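PDB 2VXG: enhancer of mRNA-decapping protein 4 homolog from Drosophila melanogaster, which acts in mRNA degradation, where it seems to take part in decapping, and is required for silencing a subset of endogenous miRNA targets. Local coordinates for residues R94-A97 / P98-T102; L101-L104 / Y105-C108; L52-K55 / V56-S59; L60-Q63 / I64-M68; K75-Y78 / L79-L83. All coordinates share one frame; numbering follows the deposited sequence.

Contact 1: R94-A97 / P98-T102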
loop_
_atom_site.group_PDB
_atom_site.type_symbol
_atom_site.label_atom_id
_atom_site.label_comp_id
_atom_site.label_asym_id
_atom_site.label_seq_id
_atom_site.Cartn_x
_atom_site.Cartn_y
_atom_site.Cartn_z
ATOM N N ARG A 94 9.304 -4.009 -13.112
ATOM C CA ARG A 94 8.780 -4.766 -14.259
ATOM C C ARG A 94 8.730 -6.304 -14.040
ATOM O O ARG A 94 7.783 -6.990 -14.467
ATOM C CB ARG A 94 9.582 -4.375 -15.491
ATOM C CG ARG A 94 10.040 -5.506 -16.407
ATOM C CD ARG A 94 10.907 -4.938 -17.531
ATOM N NE ARG A 94 10.337 -3.680 -18.044
ATOM C CZ ARG A 94 9.301 -3.584 -18.887
ATOM N NH1 ARG A 94 8.669 -4.667 -19.337
ATOM N NH2 ARG A 94 8.881 -2.381 -19.275
ATOM N N GLU A 95 9.743 -6.831 -13.365
ATOM C CA GLU A 95 9.820 -8.247 -13.004
ATOM C C GLU A 95 8.937 -8.614 -11.799
ATOM O O GLU A 95 8.295 -9.665 -11.776
ATOM C CB GLU A 95 11.263 -8.585 -12.647
ATOM C CG GLU A 95 11.510 -10.060 -12.404
ATOM C CD GLU A 95 12.710 -10.362 -11.518
ATOM O OE1 GLU A 95 13.013 -11.557 -11.376
ATOM O OE2 GLU A 95 13.325 -9.432 -10.955
ATOM N N HIS A 96 8.912 -7.752 -10.791
ATOM C CA HIS A 96 8.221 -8.058 -9.534
ATOM C C HIS A 96 6.742 -7.640 -9.540
ATOM O O HIS A 96 5.920 -8.317 -8.947
ATOM C CB HIS A 96 8.952 -7.369 -8.364
ATOM C CG HIS A 96 8.487 -7.797 -7.004
ATOM N ND1 HIS A 96 8.161 -9.103 -6.699
ATOM C CD2 HIS A 96 8.341 -7.099 -5.849
ATOM C CE1 HIS A 96 7.817 -9.186 -5.428
ATOM N NE2 HIS A 96 7.917 -7.986 -4.886
ATOM N N ALA A 97 6.404 -6.543 -10.215
ATOM C CA ALA A 97 5.002 -6.040 -10.215
ATOM C C ALA A 97 3.970 -7.055 -10.689
ATOM O O ALA A 97 2.893 -7.165 -10.104
ATOM C CB ALA A 97 4.886 -4.753 -11.067
ATOM N N PRO A 98 4.244 -7.774 -11.787
ATOM C CA PRO A 98 3.257 -8.801 -12.208
ATOM C C PRO A 98 2.789 -9.700 -11.081
ATOM O O PRO A 98 1.581 -9.913 -10.934
ATOM C CB PRO A 98 4.028 -9.598 -13.266
ATOM C CG PRO A 98 4.894 -8.535 -13.897
ATOM C CD PRO A 98 5.359 -7.691 -12.742
ATOM N N LYS A 99 3.723 -10.203 -10.289
ATOM C CA LYS A 99 3.387 -11.079 -9.180
ATOM C C LYS A 99 2.623 -10.346 -8.116
ATOM O O LYS A 99 1.609 -10.820 -7.680
ATOM C CB LYS A 99 4.622 -11.729 -8.579
ATOM C CG LYS A 99 5.120 -12.936 -9.371
ATOM C CD LYS A 99 6.187 -12.571 -10.396
ATOM C CE LYS A 99 6.493 -13.758 -11.324
ATOM N NZ LYS A 99 6.392 -13.379 -12.783
ATOM N N VAL A 100 3.095 -9.161 -7.719
ATOM C CA VAL A 100 2.410 -8.395 -6.676
ATOM C C VAL A 100 1.003 -8.016 -7.122
ATOM O O VAL A 100 0.077 -8.109 -6.363
ATOM C CB VAL A 100 3.224 -7.149 -6.311
ATOM C CG1 VAL A 100 2.464 -6.192 -5.394
ATOM C CG2 VAL A 100 4.584 -7.592 -5.711
ATOM N N LEU A 101 0.831 -7.618 -8.378
ATOM C CA LEU A 101 -0.516 -7.222 -8.814
ATOM C C LEU A 101 -1.490 -8.366 -8.957
ATOM O O LEU A 101 -2.704 -8.173 -8.771
ATOM C CB LEU A 101 -0.461 -6.424 -10.117
ATOM C CG LEU A 101 0.389 -5.177 -10.098
ATOM C CD1 LEU A 101 0.422 -4.530 -11.481
ATOM C CD2 LEU A 101 -0.115 -4.241 -9.003
ATOM N N THR A 102 -0.989 -9.529 -9.355
ATOM C CA THR A 102 -1.804 -10.736 -9.465
ATOM C C THR A 102 -2.380 -11.134 -8.083
ATOM O O THR A 102 -3.549 -11.531 -7.959
ATOM C CB THR A 102 -0.948 -11.882 -10.053
ATOM O OG1 THR A 102 -0.600 -11.557 -11.404
ATOM C CG2 THR A 102 -1.677 -13.193 -10.021
HETATM O O HOH W 1 7.969 -11.132 -13.988
#

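Contact 2: L101-L104 / Y105-C108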
loop_
_atom_site.group_PDB
_atom_site.type_symbol
_atom_site.label_atom_id
_atom_site.label_comp_id
_atom_site.label_asym_id
_atom_site.label_seq_id
_atom_site.Cartn_x
_atom_site.Cartn_y
_atom_site.Cartn_z
ATOM N N LEU A 101 0.831 -7.618 -8.378
ATOM C CA LEU A 101 -0.516 -7.222 -8.814
ATOM C C LEU A 101 -1.490 -8.366 -8.957
ATOM O O LEU A 101 -2.704 -8.173 -8.771
ATOM C CB LEU A 101 -0.461 -6.424 -10.117
ATOM C CG LEU A 101 0.389 -5.177 -10.098
ATOM C CD1 LEU A 101 0.422 -4.530 -11.481
ATOM C CD2 LEU A 101 -0.115 -4.241 -9.003
ATOM N N THR A 102 -0.989 -9.529 -9.355
ATOM C CA THR A 102 -1.804 -10.736 -9.465
ATOM C C THR A 102 -2.380 -11.134 -8.083
ATOM O O THR A 102 -3.549 -11.531 -7.959
ATOM C CB THR A 102 -0.948 -11.882 -10.053
ATOM O OG1 THR A 102 -0.600 -11.557 -11.404
ATOM C CG2 THR A 102 -1.677 -13.193 -10.021
ATOM N N GLU A 103 -1.540 -11.041 -7.053
ATOM C CA GLU A 103 -1.974 -11.322 -5.690
ATOM C C GLU A 103 -2.884 -10.219 -5.124
ATOM O O GLU A 103 -3.844 -10.523 -4.422
ATOM C CB GLU A 103 -0.753 -11.515 -4.779
ATOM C CG GLU A 103 -1.048 -12.153 -3.417
ATOM C CD GLU A 103 -1.708 -13.570 -3.467
ATOM O OE1 GLU A 103 -1.749 -14.204 -4.527
ATOM O OE2 GLU A 103 -2.177 -14.060 -2.405
ATOM N N LEU A 104 -2.582 -8.956 -5.432
ATOM C CA LEU A 104 -3.449 -7.838 -5.091
ATOM C C LEU A 104 -4.840 -8.071 -5.690
ATOM O O LEU A 104 -5.848 -7.954 -5.006
ATOM C CB LEU A 104 -2.856 -6.509 -5.606
ATOM C CG LEU A 104 -3.822 -5.314 -5.575
ATOM C CD1 LEU A 104 -4.233 -4.941 -4.151
ATOM C CD2 LEU A 104 -3.257 -4.104 -6.311
ATOM N N TYR A 105 -4.866 -8.427 -6.976
ATOM C CA TYR A 105 -6.107 -8.741 -7.663
ATOM C C TYR A 105 -6.923 -9.833 -6.983
ATOM O O TYR A 105 -8.122 -9.674 -6.781
ATOM C CB TYR A 105 -5.819 -9.169 -9.108
ATOM C CG TYR A 105 -7.067 -9.109 -9.952
ATOM C CD1 TYR A 105 -7.378 -7.968 -10.667
ATOM C CD2 TYR A 105 -7.938 -10.191 -10.015
ATOM C CE1 TYR A 105 -8.484 -7.895 -11.416
ATOM C CE2 TYR A 105 -9.076 -10.131 -10.765
ATOM C CZ TYR A 105 -9.348 -8.963 -11.464
ATOM O OH TYR A 105 -10.469 -8.874 -12.220
ATOM N N ARG A 106 -6.228 -10.922 -6.632
ATOM C CA ARG A 106 -6.808 -12.110 -6.007
ATOM C C ARG A 106 -7.382 -11.738 -4.643
ATOM O O ARG A 106 -8.493 -12.110 -4.311
ATOM C CB ARG A 106 -5.738 -13.251 -5.925
ATOM C CG ARG A 106 -6.192 -14.658 -5.387
ATOM C CD ARG A 106 -5.252 -15.809 -5.946
ATOM N NE ARG A 106 -5.411 -17.146 -5.349
ATOM C CZ ARG A 106 -6.067 -18.203 -5.867
ATOM N NH1 ARG A 106 -6.736 -18.140 -7.015
ATOM N NH2 ARG A 106 -6.090 -19.344 -5.192
ATOM N N ASN A 107 -6.625 -10.965 -3.859
ATOM C CA ASN A 107 -7.133 -10.457 -2.597
ATOM C C ASN A 107 -8.329 -9.529 -2.703
ATOM O O ASN A 107 -9.233 -9.578 -1.846
ATOM C CB ASN A 107 -6.012 -9.760 -1.801
ATOM C CG ASN A 107 -5.055 -10.751 -1.178
ATOM O OD1 ASN A 107 -3.837 -10.632 -1.298
ATOM N ND2 ASN A 107 -5.594 -11.734 -0.528
ATOM N N CYS A 108 -8.314 -8.649 -3.710
ATOM C CA CYS A 108 -9.446 -7.751 -3.970
ATOM C C CYS A 108 -10.659 -8.558 -4.371
ATOM O O CYS A 108 -11.759 -8.275 -3.919
ATOM C CB CYS A 108 -9.129 -6.718 -5.080
ATOM S SG CYS A 108 -7.907 -5.448 -4.607
#

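Contact 3: L52-K55 / V56-S59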
loop_
_atom_site.group_PDB
_atom_site.type_symbol
_atom_site.label_atom_id
_atom_site.label_comp_id
_atom_site.label_asym_id
_atom_site.label_seq_id
_atom_site.Cartn_x
_atom_site.Cartn_y
_atom_site.Cartn_z
ATOM N N LEU A 52 8.261 7.658 -2.146
ATOM C CA LEU A 52 8.481 6.259 -1.745
ATOM C C LEU A 52 9.147 5.426 -2.845
ATOM O O LEU A 52 8.760 5.469 -4.003
ATOM C CB LEU A 52 7.157 5.625 -1.330
ATOM C CG LEU A 52 6.504 6.299 -0.126
ATOM C CD1 LEU A 52 5.183 5.580 0.195
ATOM C CD2 LEU A 52 7.426 6.277 1.094
ATOM N N GLU A 53 10.192 4.704 -2.450
ATOM C CA GLU A 53 10.869 3.734 -3.283
ATOM C C GLU A 53 9.863 2.809 -3.917
ATOM O O GLU A 53 8.865 2.489 -3.289
ATOM C CB GLU A 53 11.739 2.864 -2.371
ATOM C CG GLU A 53 13.006 3.488 -2.033
ATOM C CD GLU A 53 13.698 2.776 -0.940
ATOM O OE1 GLU A 53 13.190 1.737 -0.457
ATOM O OE2 GLU A 53 14.748 3.269 -0.541
ATOM N N GLN A 54 10.150 2.319 -5.119
ATOM C CA GLN A 54 9.307 1.291 -5.738
ATOM C C GLN A 54 9.147 0.035 -4.875
ATOM O O GLN A 54 8.048 -0.530 -4.813
ATOM C CB GLN A 54 9.844 0.874 -7.098
ATOM C CG GLN A 54 9.778 1.985 -8.163
ATOM C CD GLN A 54 8.410 2.168 -8.681
ATOM O OE1 GLN A 54 7.852 1.259 -9.329
ATOM N NE2 GLN A 54 7.839 3.363 -8.441
ATOM N N LYS A 55 10.238 -0.410 -4.240
ATOM C CA LYS A 55 10.174 -1.595 -3.395
ATOM C C LYS A 55 9.221 -1.396 -2.201
ATOM O O LYS A 55 8.571 -2.327 -1.784
ATOM C CB LYS A 55 11.558 -2.129 -3.002
ATOM C CG LYS A 55 12.384 -1.352 -1.952
ATOM C CD LYS A 55 13.710 -2.074 -1.607
ATOM C CE LYS A 55 14.734 -1.063 -1.030
ATOM N NZ LYS A 55 16.083 -1.363 -1.509
ATOM N N VAL A 56 9.142 -0.169 -1.700
ATOM C CA VAL A 56 8.261 0.201 -0.597
ATOM C C VAL A 56 6.825 0.226 -1.104
ATOM O O VAL A 56 5.928 -0.271 -0.457
ATOM C CB VAL A 56 8.640 1.564 0.011
ATOM C CG1 VAL A 56 7.485 2.142 0.829
ATOM C CG2 VAL A 56 9.976 1.474 0.852
ATOM N N LEU A 57 6.618 0.784 -2.275
ATOM C CA LEU A 57 5.263 0.824 -2.837
ATOM C C LEU A 57 4.691 -0.574 -3.010
ATOM O O LEU A 57 3.535 -0.804 -2.627
ATOM C CB LEU A 57 5.252 1.574 -4.176
ATOM C CG LEU A 57 5.522 3.071 -4.126
ATOM C CD1 LEU A 57 5.774 3.600 -5.489
ATOM C CD2 LEU A 57 4.362 3.791 -3.476
ATOM N N LEU A 58 5.474 -1.505 -3.582
ATOM C CA LEU A 58 4.995 -2.893 -3.868
ATOM C C LEU A 58 4.737 -3.702 -2.588
ATOM O O LEU A 58 3.817 -4.499 -2.508
ATOM C CB LEU A 58 5.955 -3.643 -4.770
ATOM C CG LEU A 58 6.018 -3.175 -6.243
ATOM C CD1 LEU A 58 7.146 -3.810 -7.079
ATOM C CD2 LEU A 58 4.657 -3.290 -6.967
ATOM N N SER A 59 5.573 -3.497 -1.586
ATOM C CA SER A 59 5.369 -4.084 -0.237
ATOM C C SER A 59 4.108 -3.539 0.474
ATOM O O SER A 59 3.351 -4.294 1.072
ATOM C CB SER A 59 6.616 -3.815 0.617
ATOM O OG SER A 59 6.490 -4.311 1.958
#

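Contact 4: L60-Q63 / I64-M68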
loop_
_atom_site.group_PDB
_atom_site.type_symbol
_atom_site.label_atom_id
_atom_site.label_comp_id
_atom_site.label_asym_id
_atom_site.label_seq_id
_atom_site.Cartn_x
_atom_site.Cartn_y
_atom_site.Cartn_z
ATOM N N LEU A 60 3.912 -2.235 0.419
ATOM C CA LEU A 60 2.735 -1.583 0.974
ATOM C C LEU A 60 1.491 -2.146 0.298
ATOM O O LEU A 60 0.535 -2.549 0.983
ATOM C CB LEU A 60 2.847 -0.059 0.786
ATOM C CG LEU A 60 1.827 0.900 1.363
ATOM C CD1 LEU A 60 1.830 0.658 2.897
ATOM C CD2 LEU A 60 2.191 2.373 1.017
ATOM N N ILE A 61 1.535 -2.267 -1.028
ATOM C CA ILE A 61 0.414 -2.864 -1.777
ATOM C C ILE A 61 0.132 -4.305 -1.282
ATOM O O ILE A 61 -1.040 -4.664 -1.019
ATOM C CB ILE A 61 0.662 -2.912 -3.324
ATOM C CG1 ILE A 61 0.467 -1.513 -3.935
ATOM C CG2 ILE A 61 -0.319 -3.887 -3.996
ATOM C CD1 ILE A 61 1.005 -1.392 -5.374
ATOM N N GLN A 62 1.180 -5.069 -1.136
ATOM C CA GLN A 62 1.106 -6.386 -0.633
ATOM C C GLN A 62 0.476 -6.484 0.771
ATOM O O GLN A 62 -0.469 -7.192 0.995
ATOM C CB GLN A 62 2.478 -7.007 -0.738
ATOM C CG GLN A 62 2.535 -8.440 -0.471
ATOM C CD GLN A 62 2.684 -8.776 0.984
ATOM O OE1 GLN A 62 3.579 -8.292 1.642
ATOM N NE2 GLN A 62 1.833 -9.617 1.482
ATOM N N GLN A 63 0.982 -5.687 1.671
ATOM C CA GLN A 63 0.632 -5.750 3.072
ATOM C C GLN A 63 -0.795 -5.254 3.373
ATOM O O GLN A 63 -1.506 -5.873 4.163
ATOM C CB GLN A 63 1.654 -4.996 3.921
ATOM C CG GLN A 63 3.022 -5.707 3.883
ATOM C CD GLN A 63 3.876 -5.449 5.071
ATOM O OE1 GLN A 63 3.416 -4.997 6.108
ATOM N NE2 GLN A 63 5.171 -5.706 4.913
ATOM N N ILE A 64 -1.182 -4.159 2.739
ATOM C CA ILE A 64 -2.512 -3.590 2.901
ATOM C C ILE A 64 -3.550 -4.626 2.385
ATOM O O ILE A 64 -4.582 -4.864 3.039
ATOM C CB ILE A 64 -2.678 -2.240 2.171
ATOM C CG1 ILE A 64 -1.839 -1.135 2.836
ATOM C CG2 ILE A 64 -4.197 -1.840 2.161
ATOM C CD1 ILE A 64 -1.782 0.175 2.045
ATOM N N SER A 65 -3.272 -5.211 1.221
ATOM C CA SER A 65 -4.210 -6.144 0.580
ATOM C C SER A 65 -4.175 -7.566 1.130
ATOM O O SER A 65 -5.113 -8.357 0.885
ATOM C CB SER A 65 -4.045 -6.204 -0.926
ATOM O OG SER A 65 -2.879 -6.876 -1.353
ATOM N N ALA A 66 -3.090 -7.918 1.815
ATOM C CA ALA A 66 -2.966 -9.251 2.432
ATOM C C ALA A 66 -4.067 -9.487 3.462
ATOM O O ALA A 66 -4.418 -10.636 3.764
ATOM C CB ALA A 66 -1.581 -9.420 3.114
ATOM N N ASP A 67 -4.551 -8.411 4.058
ATOM C CA ASP A 67 -5.576 -8.506 5.047
ATOM C C ASP A 67 -6.524 -7.350 4.951
ATOM O O ASP A 67 -6.299 -6.313 5.566
ATOM C CB ASP A 67 -4.973 -8.578 6.456
ATOM C CG ASP A 67 -6.024 -8.633 7.529
ATOM O OD1 ASP A 67 -7.172 -9.053 7.239
ATOM O OD2 ASP A 67 -5.696 -8.266 8.681
ATOM N N MET A 68 -7.628 -7.566 4.222
ATOM C CA MET A 68 -8.629 -6.555 3.966
ATOM C C MET A 68 -9.926 -6.801 4.742
ATOM O O MET A 68 -11.005 -6.365 4.311
ATOM C CB MET A 68 -8.938 -6.524 2.459
ATOM C CG MET A 68 -7.683 -6.291 1.599
ATOM S SD MET A 68 -7.960 -6.205 -0.192
ATOM C CE MET A 68 -8.899 -4.685 -0.298
#

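Contact 5: K75-Y78 / L79-L83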
loop_
_atom_site.group_PDB
_atom_site.type_symbol
_atom_site.label_atom_id
_atom_site.label_comp_id
_atom_site.label_asym_id
_atom_site.label_seq_id
_atom_site.Cartn_x
_atom_site.Cartn_y
_atom_site.Cartn_z
ATOM N N LYS A 75 -6.485 3.072 3.852
ATOM C CA LYS A 75 -5.733 2.030 3.183
ATOM C C LYS A 75 -6.095 1.938 1.681
ATOM O O LYS A 75 -5.208 1.664 0.858
ATOM C CB LYS A 75 -5.876 0.669 3.910
ATOM C CG LYS A 75 -5.078 0.634 5.252
ATOM C CD LYS A 75 -5.095 -0.735 5.984
ATOM C CE LYS A 75 -6.541 -1.112 6.404
ATOM N NZ LYS A 75 -6.636 -2.382 7.202
ATOM N N GLN A 76 -7.361 2.173 1.342
ATOM C CA GLN A 76 -7.777 2.141 -0.069
ATOM C C GLN A 76 -7.089 3.225 -0.834
ATOM O O GLN A 76 -6.584 3.011 -1.912
ATOM C CB GLN A 76 -9.277 2.339 -0.256
ATOM C CG GLN A 76 -9.765 2.220 -1.750
ATOM C CD GLN A 76 -9.258 0.958 -2.472
ATOM O OE1 GLN A 76 -9.119 -0.091 -1.861
ATOM N NE2 GLN A 76 -8.982 1.067 -3.791
ATOM N N ARG A 77 -7.100 4.419 -0.254
ATOM C CA ARG A 77 -6.499 5.566 -0.892
ATOM C C ARG A 77 -5.001 5.351 -1.091
ATOM O O ARG A 77 -4.468 5.674 -2.159
ATOM C CB ARG A 77 -6.823 6.831 -0.084
ATOM C CG ARG A 77 -6.518 8.114 -0.787
ATOM C CD ARG A 77 -5.162 8.676 -0.420
ATOM N NE ARG A 77 -5.108 9.056 0.996
ATOM C CZ ARG A 77 -4.454 10.096 1.484
ATOM N NH1 ARG A 77 -3.790 10.927 0.675
ATOM N NH2 ARG A 77 -4.484 10.313 2.803
ATOM N N TYR A 78 -4.309 4.777 -0.092
ATOM C CA TYR A 78 -2.917 4.329 -0.308
ATOM C C TYR A 78 -2.750 3.237 -1.333
ATOM O O TYR A 78 -1.762 3.246 -2.053
ATOM C CB TYR A 78 -2.197 3.933 0.992
ATOM C CG TYR A 78 -1.564 5.170 1.622
ATOM C CD1 TYR A 78 -0.188 5.414 1.528
ATOM C CD2 TYR A 78 -2.359 6.117 2.248
ATOM C CE1 TYR A 78 0.377 6.573 2.092
ATOM C CE2 TYR A 78 -1.820 7.269 2.799
ATOM C CZ TYR A 78 -0.454 7.496 2.716
ATOM O OH TYR A 78 0.085 8.657 3.269
ATOM N N LEU A 79 -3.686 2.285 -1.396
ATOM C CA LEU A 79 -3.628 1.266 -2.452
ATOM C C LEU A 79 -3.737 1.946 -3.800
ATOM O O LEU A 79 -2.987 1.621 -4.706
ATOM C CB LEU A 79 -4.775 0.269 -2.360
ATOM C CG LEU A 79 -4.686 -0.800 -1.305
ATOM C CD1 LEU A 79 -5.890 -1.728 -1.539
ATOM C CD2 LEU A 79 -3.322 -1.490 -1.358
ATOM N N ASN A 80 -4.703 2.850 -3.908
ATOM C CA ASN A 80 -4.868 3.698 -5.107
ATOM C C ASN A 80 -3.583 4.423 -5.504
ATOM O O ASN A 80 -3.123 4.291 -6.630
ATOM C CB ASN A 80 -5.971 4.737 -4.903
ATOM C CG ASN A 80 -7.397 4.131 -4.914
ATOM O OD1 ASN A 80 -7.599 2.989 -5.318
ATOM N ND2 ASN A 80 -8.386 4.919 -4.463
ATOM N N GLU A 81 -3.042 5.220 -4.582
ATOM C CA GLU A 81 -1.841 6.024 -4.862
ATOM C C GLU A 81 -0.630 5.178 -5.108
ATOM O O GLU A 81 0.118 5.461 -6.025
ATOM C CB GLU A 81 -1.515 7.008 -3.755
ATOM C CG GLU A 81 -2.558 8.047 -3.517
ATOM C CD GLU A 81 -2.638 9.162 -4.511
ATOM O OE1 GLU A 81 -1.827 9.281 -5.471
ATOM O OE2 GLU A 81 -3.565 9.972 -4.300
ATOM N N ALA A 82 -0.457 4.103 -4.339
ATOM C CA ALA A 82 0.698 3.250 -4.553
ATOM C C ALA A 82 0.661 2.613 -5.928
ATOM O O ALA A 82 1.680 2.566 -6.628
ATOM C CB ALA A 82 0.848 2.202 -3.437
ATOM N N LEU A 83 -0.503 2.119 -6.358
ATOM C CA LEU A 83 -0.611 1.568 -7.715
ATOM C C LEU A 83 -0.266 2.622 -8.772
ATOM O O LEU A 83 0.468 2.351 -9.730
ATOM C CB LEU A 83 -2.038 1.019 -7.971
ATOM C CG LEU A 83 -2.445 0.454 -9.338
ATOM C CD1 LEU A 83 -1.794 -0.914 -9.549
ATOM C CD2 LEU A 83 -3.969 0.285 -9.447
#

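Contact 1: R94-A97 / P98-T102
P98 sets its ring against the carbonyl of R94, with CD 3.1 Å from R94 O, at the place where an ordinary residue of helix 91-114 would offer an N-H. Proline has none to give, and the helix kinks: neither P98 nor K99 donates to the residue four positions earlier. K99 makes up for its own missing bond through its side chain. Its chain bends twice, passes beside the carbonyl of E95, and presents NZ to a water 3.0 Å away, which in turn donates to E95 O at 2.7 Å. The backbone N of K99 has just a weak bond to H96 O. Regular bonding returns at V100, whose N donates to H96 O at 3.2 Å within the carbonyl plane. Its CG2 also sits over one face of the H96 imidazole, 3.6 Å from the centroid and 18° off the normal, a CH-pi contact. H96 can offer that face because its ring lies opposite the backbone N about CA-CB (chi1 -170°) and leans on toward the next turn, where L58 of helix 54-66 meets both residues. L101 follows with a short bond from its N to A97 O, 2.7 Å, and its CG lies close to the same oxygen. Last comes T102, whose OG1 donates to P98 O at 2.8 Å, from the face of that carbonyl opposite to the one its own N uses. T102 is a known phosphorylation site, unmodified here; since a phosphate ester on OG1 would remove the donor, modification would probably break this bond.

Contact 2: L101-L104 / Y105-C108
L104 and C108 meet on the buried side of helix 91-114, the CD1 methyl of the leucine lying 3.7 Å from SG of the cysteine. CG of L104 stands opposite the backbone N (chi1 167°), which leads the branch toward I61 and S65 of helix 54-66 and I131 of helix 121-134; C108 faces V124 and M128 of the latter. Behind this apolar pair runs an unbroken ladder of main-chain bonds. Y105 N donates to L101 O at 2.8 Å, R106 N to T102 O at 3.1 Å, N107 N to E103 O at 2.9 Å and C108 N to L104 O at 2.9 Å. All four carbonyls of 101-104 are thereby matched with the four N-H groups of 105-108, each donor approaching somewhat tilted from the carbonyl plane. Among the side chains, T102 OG1 is already spent on P98 O, one turn back. E103 and R106 are oppositely charged but do not form a salt bridge: E103 OE1 stays 4.8 Å from R106 NE, and the closer approach is to CD. The ring of Y105 turns away from the preceding turn and takes part in a cation-pi contact with R135. The chemistry is thus divided, with main-chain bonds closed internally, an apolar stripe facing two helices, and charges that can attract only at a distance; phosphorylation of Y105, known but absent here, would probably alter its pairing with R135.

Contact 3: L52-K55 / V56-S59
L52 precedes helix 54-66 and folds back on its first turn, CB lying 4.0 Å from L57 CD2 and 4.1 Å from V56 CG1. With E53 at the N-cap, the leucine before the cap meets the fourth residue after it, the arrangement known as a hydrophobic staple. E53 supplies its backbone O to L57 N at 3.0 Å and, weakly, to V56 N. Its side chain extends past V56, OE1 coming 3.5 Å from CG2 on the way to its hydrogen bond with H21 NE2. Q54 bends at chi2 (-76°), which brings NE2 to 3.6 Å from L57 CD1; the amide is gripped by N87 N and T93 OG1 at OE1 and by A85 O at NE2, while its backbone O receives L58 N. K55 contributes its carbonyl, which accepts from S59 N at 3.2 Å. An alanine in place of L57 would probably leave L52 without its staple partner and open a gap beside the Q54 amide nitrogen. Around this start of the helix, L52 and V56 lie against helix 16-25, L57 against A82 and A85 of helix 73-85, and L58 against H96 and V100 of helix 91-114.

Contact 4: L60-Q63 / I64-M68
L60 and I64 lie side by side and point the same way, their CD1 methyls 3.7 Å apart. They arrive by different torsions: the leucine sends CG opposite its backbone N (chi1 -175°), whereas I64 places CG1 opposite its carbonyl carbon (chi1 -69°) and extends from there, CG1 resting 3.3 Å from L60 O. That same oxygen accepts I64 N. S65 takes the rotamer between backbone N and carbonyl carbon (chi1 73°), which turns OG back to donate to I61 O at 2.9 Å; S65 N reaches the same oxygen at 3.2 Å from the opposite face, giving it two donors. This is a familiar way for a serine inside a helix to satisfy its hydroxyl, and it lets a polar residue be buried in this all-helical domain, where S65 packs against L104 of helix 91-114. A valine in its place would probably cost I61 O its second donor and press a methyl into the packing with L104. Farther round the turn, Q62 bends at chi2, bringing NE2 to 3.8 Å from A66 CB. Q63 instead stays extended beyond CG and donates from NE2 to L24 O, while L60 reaches V32 and L36 of helix 29-38 and Y78 of helix 73-85.

Contact 5: K75-Y78 / L79-L83
Q76 lays its side-chain amide over the next turn of helix 73-85, meeting L79 with its oxygen and N80 with its nitrogen. OE1 comes 3.6 Å from L79 CD1, while NE2 donates to N80 OD1 at 2.8 Å, a weak bond because the N-H points well off the oxygen (125°). The two amide planes stand 76° apart, so this is one bent bond and not a flat amide pair. CG stands anti to the backbone N and the chain then bends at chi2 (50°), which folds the amide forward; its OE1 accepts from H71 NE2, so both ends of this buried group are engaged. The backbone of Q76 holds N80 as well, Q76 O receiving N80 N at 2.7 Å. L79 tucks its CG 3.3 Å from K75 O, which also accepts the L79 N-H. Helix 73-85 runs through the inside of an all-helical domain: L79 and Y78 lean on I64 of helix 54-66, N80 on L127 of helix 121-134, and K75 on helix 29-38, where its NZ forms a salt bridge with E33 and is also hydrogen-bonded to N70 O. R77 and E81 occupy a more accessible side. Their aliphatic parts meet at 4.1 Å between R77 CD and E81 CG, but R77 NH1 and E81 OE2 remain 5.1 Å apart, too far for a salt bridge. One face of the R77 guanidinium is approached near its rim by CE2 of Y78, whose OH is hydrogen-bonded to S41 OG.

Along the chain the order is contact 3, contact 4, contact 5, contact 1 and contact 2, spread over three successive helices. Contacts 3 and 4 divide helix 54-66, with centres about 13 Å apart; contact 5 lies on helix 73-85, and contacts 1 and 2 share L101 and T102 on helix 91-114, their centres about 10 Å apart. Helix 54-66 touches both of the others: I64 and I61 of contact 4 pack on K75, L79 and A82, while L58 of contact 3 meets H96 and V100, and S65 meets L104. L101 and L83 join the remaining pair. Local helical turns are thus tied into one packed C-terminal domain of this protein, which seems to act in decapping.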